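Local coordinates for putative uncharacterized protein (Mycobacterium smegmatis, PDB 3UID) that is probably a toxin of a type II toxin-antitoxin pair, built on the Bet v 1-like fold of the AHA1 family, its molecular activity not established, at residues K73-Y77 / E98-P102; H87-D93 / S109-F115. All coordinates share one frame; numbering follows the deposited sequence. Where two conformers were deposited one is given.

Contact 1 of 2, residues K73-Y77 / E98-P102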
loop_
_atom_site.group_PDB
_atom_site.type_symbol
_atom_site.label_atom_id
_atom_site.label_comp_id
_atom_site.label_asym_id
_atom_site.label_seq_id
_atom_site.Cartn_x
_atom_site.Cartn_y
_atom_site.Cartn_z
ATOM N N LYS A 73 -6.811 -10.472 -11.665
ATOM C CA LYS A 73 -5.973 -9.307 -11.897
ATOM C C LYS A 73 -6.815 -8.068 -11.703
ATOM O O LYS A 73 -7.950 -7.989 -12.175
ATOM C CB LYS A 73 -5.413 -9.320 -13.313
ATOM C CG LYS A 73 -4.345 -8.246 -13.557
ATOM C CD LYS A 73 -3.815 -8.324 -14.986
ATOM C CE LYS A 73 -2.537 -7.522 -15.154
ATOM N NZ LYS A 73 -1.915 -7.807 -16.487
ATOM N N TYR A 74 -6.283 -7.105 -10.974
ATOM C CA TYR A 74 -6.897 -5.791 -10.994
ATOM C C TYR A 74 -5.849 -4.710 -11.159
ATOM O O TYR A 74 -4.656 -4.969 -11.081
ATOM C CB TYR A 74 -7.802 -5.549 -9.783
ATOM C CG TYR A 74 -7.081 -5.456 -8.474
ATOM C CD1 TYR A 74 -6.790 -4.223 -7.907
ATOM C CD2 TYR A 74 -6.692 -6.600 -7.802
ATOM C CE1 TYR A 74 -6.122 -4.141 -6.684
ATOM C CE2 TYR A 74 -6.042 -6.537 -6.605
ATOM C CZ TYR A 74 -5.758 -5.312 -6.045
ATOM O OH TYR A 74 -5.099 -5.274 -4.839
ATOM N N ALA A 75 -6.304 -3.508 -11.460
ATOM C CA ALA A 75 -5.398 -2.413 -11.704
ATOM C C ALA A 75 -5.760 -1.256 -10.801
ATOM O O ALA A 75 -6.892 -1.125 -10.338
ATOM C CB ALA A 75 -5.462 -2.001 -13.168
ATOM N N GLY A 76 -4.787 -0.407 -10.542
ATOM C CA GLY A 76 -5.024 0.719 -9.668
ATOM C C GLY A 76 -4.017 1.800 -9.961
ATOM O O GLY A 76 -3.055 1.593 -10.713
ATOM N N TYR A 77 -4.248 2.973 -9.391
ATOM C CA TYR A 77 -3.317 4.070 -9.570
ATOM C C TYR A 77 -3.290 4.937 -8.330
ATOM O O TYR A 77 -4.277 5.047 -7.608
ATOM C CB TYR A 77 -3.694 4.913 -10.800
ATOM C CG TYR A 77 -5.089 5.492 -10.707
ATOM C CD1 TYR A 77 -5.300 6.759 -10.186
ATOM C CD2 TYR A 77 -6.194 4.753 -11.101
ATOM C CE1 TYR A 77 -6.581 7.284 -10.077
ATOM C CE2 TYR A 77 -7.472 5.267 -10.991
ATOM C CZ TYR A 77 -7.658 6.535 -10.489
ATOM O OH TYR A 77 -8.935 7.047 -10.387
ATOM N N GLU A 98 -7.419 -2.421 -17.326
ATOM C CA GLU A 98 -6.059 -2.703 -17.779
ATOM C C GLU A 98 -5.379 -1.453 -18.348
ATOM O O GLU A 98 -4.150 -1.354 -18.362
ATOM C CB GLU A 98 -6.081 -3.819 -18.825
ATOM C CG GLU A 98 -4.702 -4.363 -19.181
ATOM C CD GLU A 98 -4.232 -5.465 -18.254
ATOM O OE1 GLU A 98 -5.028 -5.908 -17.400
ATOM O OE2 GLU A 98 -3.066 -5.901 -18.383
ATOM N N ASP A 99 -6.183 -0.507 -18.828
ATOM C CA ASP A 99 -5.663 0.718 -19.439
ATOM C C ASP A 99 -5.489 1.852 -18.441
ATOM O O ASP A 99 -5.174 2.986 -18.820
ATOM C CB ASP A 99 -6.605 1.182 -20.551
ATOM C CG ASP A 99 -6.704 0.180 -21.681
ATOM O OD1 ASP A 99 -5.710 -0.535 -21.942
ATOM O OD2 ASP A 99 -7.785 0.097 -22.303
ATOM N N PHE A 100 -5.722 1.531 -17.176
ATOM C CA PHE A 100 -5.727 2.488 -16.059
ATOM C C PHE A 100 -6.838 3.527 -16.112
ATOM O O PHE A 100 -6.721 4.601 -15.524
ATOM C CB PHE A 100 -4.342 3.114 -15.833
ATOM C CG PHE A 100 -3.291 2.091 -15.549
ATOM C CD1 PHE A 100 -3.367 1.327 -14.403
ATOM C CD2 PHE A 100 -2.280 1.838 -16.458
ATOM C CE1 PHE A 100 -2.417 0.343 -14.140
ATOM C CE2 PHE A 100 -1.323 0.867 -16.196
ATOM C CZ PHE A 100 -1.407 0.114 -15.047
ATOM N N ASN A 101 -7.931 3.180 -16.784
ATOM C CA ASN A 101 -9.135 3.991 -16.714
ATOM C C ASN A 101 -10.034 3.500 -15.585
ATOM O O ASN A 101 -10.287 2.305 -15.470
ATOM C CB ASN A 101 -9.894 3.963 -18.044
ATOM C CG ASN A 101 -9.049 4.456 -19.200
ATOM O OD1 ASN A 101 -8.939 3.800 -20.238
ATOM N ND2 ASN A 101 -8.407 5.597 -19.005
ATOM N N PRO A 102 -10.526 4.418 -14.744
ATOM C CA PRO A 102 -11.484 4.025 -13.705
ATOM C C PRO A 102 -12.561 3.093 -14.255
ATOM O O PRO A 102 -13.182 3.383 -15.279
ATOM C CB PRO A 102 -12.085 5.364 -13.280
ATOM C CG PRO A 102 -10.921 6.319 -13.415
ATOM C CD PRO A 102 -10.199 5.852 -14.679
#
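Strand 73-77 runs extended past the irregular chain 98-102, Ala75 and Gly76 meeting the ring of Phe100; the backbones do not pair as strands, their nearest approach being 6.1 Å from Ala75 CA to Glu98 CA, and the contact is carried mainly by side chains. Lys73 is fully extended, with CG anti to the backbone N (chi1 -171°), which carries its ammonium out to Glu98. The glutamate bends at chi2 to meet it, the two side chains crossing at about a right angle. Lys73 NZ donates to Glu98 OE2 at 2.9 Å, on the syn side of the carboxylate, in a salt bridge at an exposed margin; Lys73 also makes a cation-pi contact with Phe65. Further along, the CE1 corner of the Phe100 ring reaches Ala75 CB at 4.0 Å and the carbonyl oxygen Gly76 O at 3.7 Å. The same ring also meets that of Phe65 on strand 61-67. Tyr77 OH approaches Pro102 CG, 3.7 Å away. Within the connection Asp97 OD1 accepts the backbone N-H groups of Asp99 and Asn101. The arrangement is a long connection between antiparallel strands 88-96 and 109-118, folded back on the sheet of a Bet v 1-like domain.

Contact 2 of 2, residues H87-D93 / S109-F115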
loop_
_atom_site.group_PDB
_atom_site.type_symbol
_atom_site.label_atom_id
_atom_site.label_comp_id
_atom_site.label_asym_id
_atom_site.label_seq_id
_atom_site.Cartn_x
_atom_site.Cartn_y
_atom_site.Cartn_z
ATOM N N HIS A 87 9.908 10.216 5.945
ATOM C CA HIS A 87 8.901 9.961 6.972
ATOM C C HIS A 87 7.481 9.744 6.474
ATOM O O HIS A 87 6.706 9.070 7.135
ATOM C CB HIS A 87 8.916 11.041 8.048
ATOM C CG HIS A 87 10.084 10.938 8.976
ATOM N ND1 HIS A 87 11.095 11.873 9.001
ATOM C CD2 HIS A 87 10.411 10.001 9.899
ATOM C CE1 HIS A 87 11.993 11.522 9.905
ATOM N NE2 HIS A 87 11.601 10.393 10.465
ATOM N N SER A 88 7.126 10.290 5.318
ATOM C CA SER A 88 5.725 10.162 4.907
ATOM C C SER A 88 5.492 10.483 3.443
ATOM O O SER A 88 6.251 11.251 2.849
ATOM C CB SER A 88 4.866 11.108 5.761
ATOM O OG SER A 88 3.479 10.857 5.599
ATOM N N PHE A 89 4.466 9.862 2.858
ATOM C CA PHE A 89 3.904 10.328 1.594
ATOM C C PHE A 89 2.395 10.152 1.599
ATOM O O PHE A 89 1.858 9.369 2.388
ATOM C CB PHE A 89 4.605 9.743 0.342
ATOM C CG PHE A 89 4.413 8.258 0.131
ATOM C CD1 PHE A 89 3.398 7.790 -0.695
ATOM C CD2 PHE A 89 5.262 7.339 0.730
ATOM C CE1 PHE A 89 3.224 6.419 -0.920
ATOM C CE2 PHE A 89 5.096 5.964 0.506
ATOM C CZ PHE A 89 4.070 5.508 -0.322
ATOM N N SER A 90 1.714 10.923 0.762
ATOM C CA SER A 90 0.257 10.941 0.748
ATOM C C SER A 90 -0.225 10.833 -0.679
ATOM O O SER A 90 0.440 11.327 -1.596
ATOM C CB SER A 90 -0.255 12.242 1.355
ATOM O OG SER A 90 0.186 12.386 2.699
ATOM N N PHE A 91 -1.385 10.213 -0.874
ATOM C CA PHE A 91 -1.869 9.978 -2.230
ATOM C C PHE A 91 -3.342 9.636 -2.268
ATOM O O PHE A 91 -3.923 9.180 -1.268
ATOM C CB PHE A 91 -1.070 8.852 -2.922
ATOM C CG PHE A 91 -1.163 7.512 -2.229
ATOM C CD1 PHE A 91 -2.138 6.586 -2.594
ATOM C CD2 PHE A 91 -0.261 7.183 -1.217
ATOM C CE1 PHE A 91 -2.215 5.342 -1.949
ATOM C CE2 PHE A 91 -0.322 5.942 -0.562
ATOM C CZ PHE A 91 -1.289 5.021 -0.939
ATOM N N LEU A 92 -3.940 9.865 -3.428
ATOM C CA LEU A 92 -5.292 9.391 -3.697
ATOM C C LEU A 92 -5.181 8.077 -4.469
ATOM O O LEU A 92 -4.351 7.939 -5.358
ATOM C CB LEU A 92 -6.054 10.430 -4.524
ATOM C CG LEU A 92 -5.995 11.839 -3.942
ATOM C CD1 LEU A 92 -6.383 12.887 -4.970
ATOM C CD2 LEU A 92 -6.866 11.928 -2.701
ATOM N N ASP A 93 -5.998 7.097 -4.114
ATOM C CA ASP A 93 -5.926 5.795 -4.782
ATOM C C ASP A 93 -7.246 5.418 -5.443
ATOM O O ASP A 93 -8.311 5.561 -4.839
ATOM C CB ASP A 93 -5.510 4.732 -3.763
ATOM C CG ASP A 93 -5.610 3.326 -4.310
ATOM O OD1 ASP A 93 -4.790 2.967 -5.181
ATOM O OD2 ASP A 93 -6.519 2.580 -3.878
ATOM N N SER A 109 -9.910 6.740 -2.528
ATOM C CA SER A 109 -9.623 6.872 -1.111
ATOM C C SER A 109 -8.442 7.825 -0.986
ATOM O O SER A 109 -7.696 8.022 -1.952
ATOM C CB SER A 109 -9.282 5.501 -0.511
ATOM O OG SER A 109 -8.146 4.924 -1.151
ATOM N N THR A 110 -8.310 8.459 0.176
ATOM C CA THR A 110 -7.150 9.300 0.465
ATOM C C THR A 110 -6.269 8.554 1.463
ATOM O O THR A 110 -6.765 7.906 2.370
ATOM C CB THR A 110 -7.565 10.670 1.025
ATOM O OG1 THR A 110 -8.061 10.526 2.361
ATOM C CG2 THR A 110 -8.642 11.280 0.164
ATOM N N ASN A 111 -4.958 8.637 1.292
ATOM C CA ASN A 111 -4.061 7.761 2.021
ATOM C C ASN A 111 -2.859 8.518 2.510
ATOM O O ASN A 111 -2.341 9.374 1.796
ATOM C CB ASN A 111 -3.587 6.647 1.099
ATOM C CG ASN A 111 -4.735 5.873 0.520
ATOM O OD1 ASN A 111 -5.326 6.263 -0.501
ATOM N ND2 ASN A 111 -5.089 4.788 1.177
ATOM N N VAL A 112 -2.441 8.217 3.739
ATOM C CA VAL A 112 -1.199 8.738 4.287
ATOM C C VAL A 112 -0.371 7.591 4.869
ATOM O O VAL A 112 -0.827 6.881 5.767
ATOM C CB VAL A 112 -1.434 9.772 5.382
ATOM C CG1 VAL A 112 -0.092 10.382 5.824
ATOM C CG2 VAL A 112 -2.371 10.859 4.890
ATOM N N TYR A 113 0.841 7.414 4.351
ATOM C CA TYR A 113 1.780 6.439 4.900
ATOM C C TYR A 113 2.825 7.171 5.719
ATOM O O TYR A 113 3.447 8.122 5.239
ATOM C CB TYR A 113 2.510 5.714 3.769
ATOM C CG TYR A 113 1.680 4.726 2.969
ATOM C CD1 TYR A 113 0.293 4.677 3.070
ATOM C CD2 TYR A 113 2.314 3.840 2.100
ATOM C CE1 TYR A 113 -0.447 3.741 2.317
ATOM C CE2 TYR A 113 1.602 2.924 1.347
ATOM C CZ TYR A 113 0.229 2.880 1.458
ATOM O OH TYR A 113 -0.476 1.968 0.717
ATOM N N THR A 114 3.024 6.721 6.952
ATOM C CA THR A 114 3.979 7.360 7.838
ATOM C C THR A 114 4.953 6.332 8.405
ATOM O O THR A 114 4.535 5.273 8.890
ATOM C CB THR A 114 3.249 8.123 8.953
ATOM O OG1 THR A 114 2.354 9.067 8.356
ATOM C CG2 THR A 114 4.232 8.853 9.846
ATOM N N PHE A 115 6.246 6.655 8.335
ATOM C CA PHE A 115 7.322 5.773 8.788
ATOM C C PHE A 115 8.108 6.487 9.883
ATOM O O PHE A 115 8.696 7.550 9.662
ATOM C CB PHE A 115 8.250 5.413 7.619
ATOM C CG PHE A 115 7.516 4.950 6.401
ATOM C CD1 PHE A 115 6.828 3.749 6.418
ATOM C CD2 PHE A 115 7.503 5.710 5.245
ATOM C CE1 PHE A 115 6.135 3.314 5.303
ATOM C CE2 PHE A 115 6.802 5.284 4.128
ATOM C CZ PHE A 115 6.124 4.077 4.156
#
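Tyr113 O takes two hydrogen bonds from neighbouring residues of the opposite strand: the backbone N of Phe89 lies in its carbonyl plane, whereas Ser88 OG, at 2.8 Å, sits above that plane. Ser88 OG stands anti to its own nitrogen (chi1 -169°), a setting that turns the hydroxyl onto this carbonyl. The segments 88-93 and 109-115 run antiparallel, their directions 158° apart, and Phe89, Phe91 and Asp93 form hydrogen-bonded pairs with Tyr113, Asn111 and Ser109. The Phe91 ring presents its edge to the face of Tyr113, centroids 5.0 Å apart and planes at 79°, while Asn111 CB lies over a Phe91 face, 3.6 Å from the centroid, in a CH-pi contact. Phe89 lies alongside Tyr113 and points the same way, its CZ 3.4 Å from Tyr113 CD2, completing an aromatic cluster. On the other face Leu92 CD2 presses tightly on Thr110 CG2, at 3.4 Å. A classic beta bulge at His87 and Ser88, on the side of strand 73-84, marks the start of strand 88-96; Phe115 N donates a hydrogen bond to His87 O, 2.7 Å. The pair lies between strands 73-84 and 121-129: Phe91 stacks on Trp78, Tyr113 meets Tyr126 edge-to-face, and helix 25-33 packs against Phe115.

In the fold
The two contacts illustrate how a strand's regular pairing can be followed at once by an irregular contact made by the loop it leads into. Strand 88-96 pairs with strand 109-118 in contact 2, then runs into the connection whose residues 98-102 fold back over strand 73-84, its other neighbour in the sheet, in contact 1, so the segments alternate along the chain. Their centres lie about 19 Å apart. They touch where Tyr77 O packs against Asp93 OD1, 3.2 Å away; that carboxylate oxygen has its hydrogen bond with Tyr64 OH. Contact 2 thus belongs to the middle of the sheet, about 9 Å from the centre of the chain, while contact 1 lies at the start of strand 73-84, about 15 Å from it.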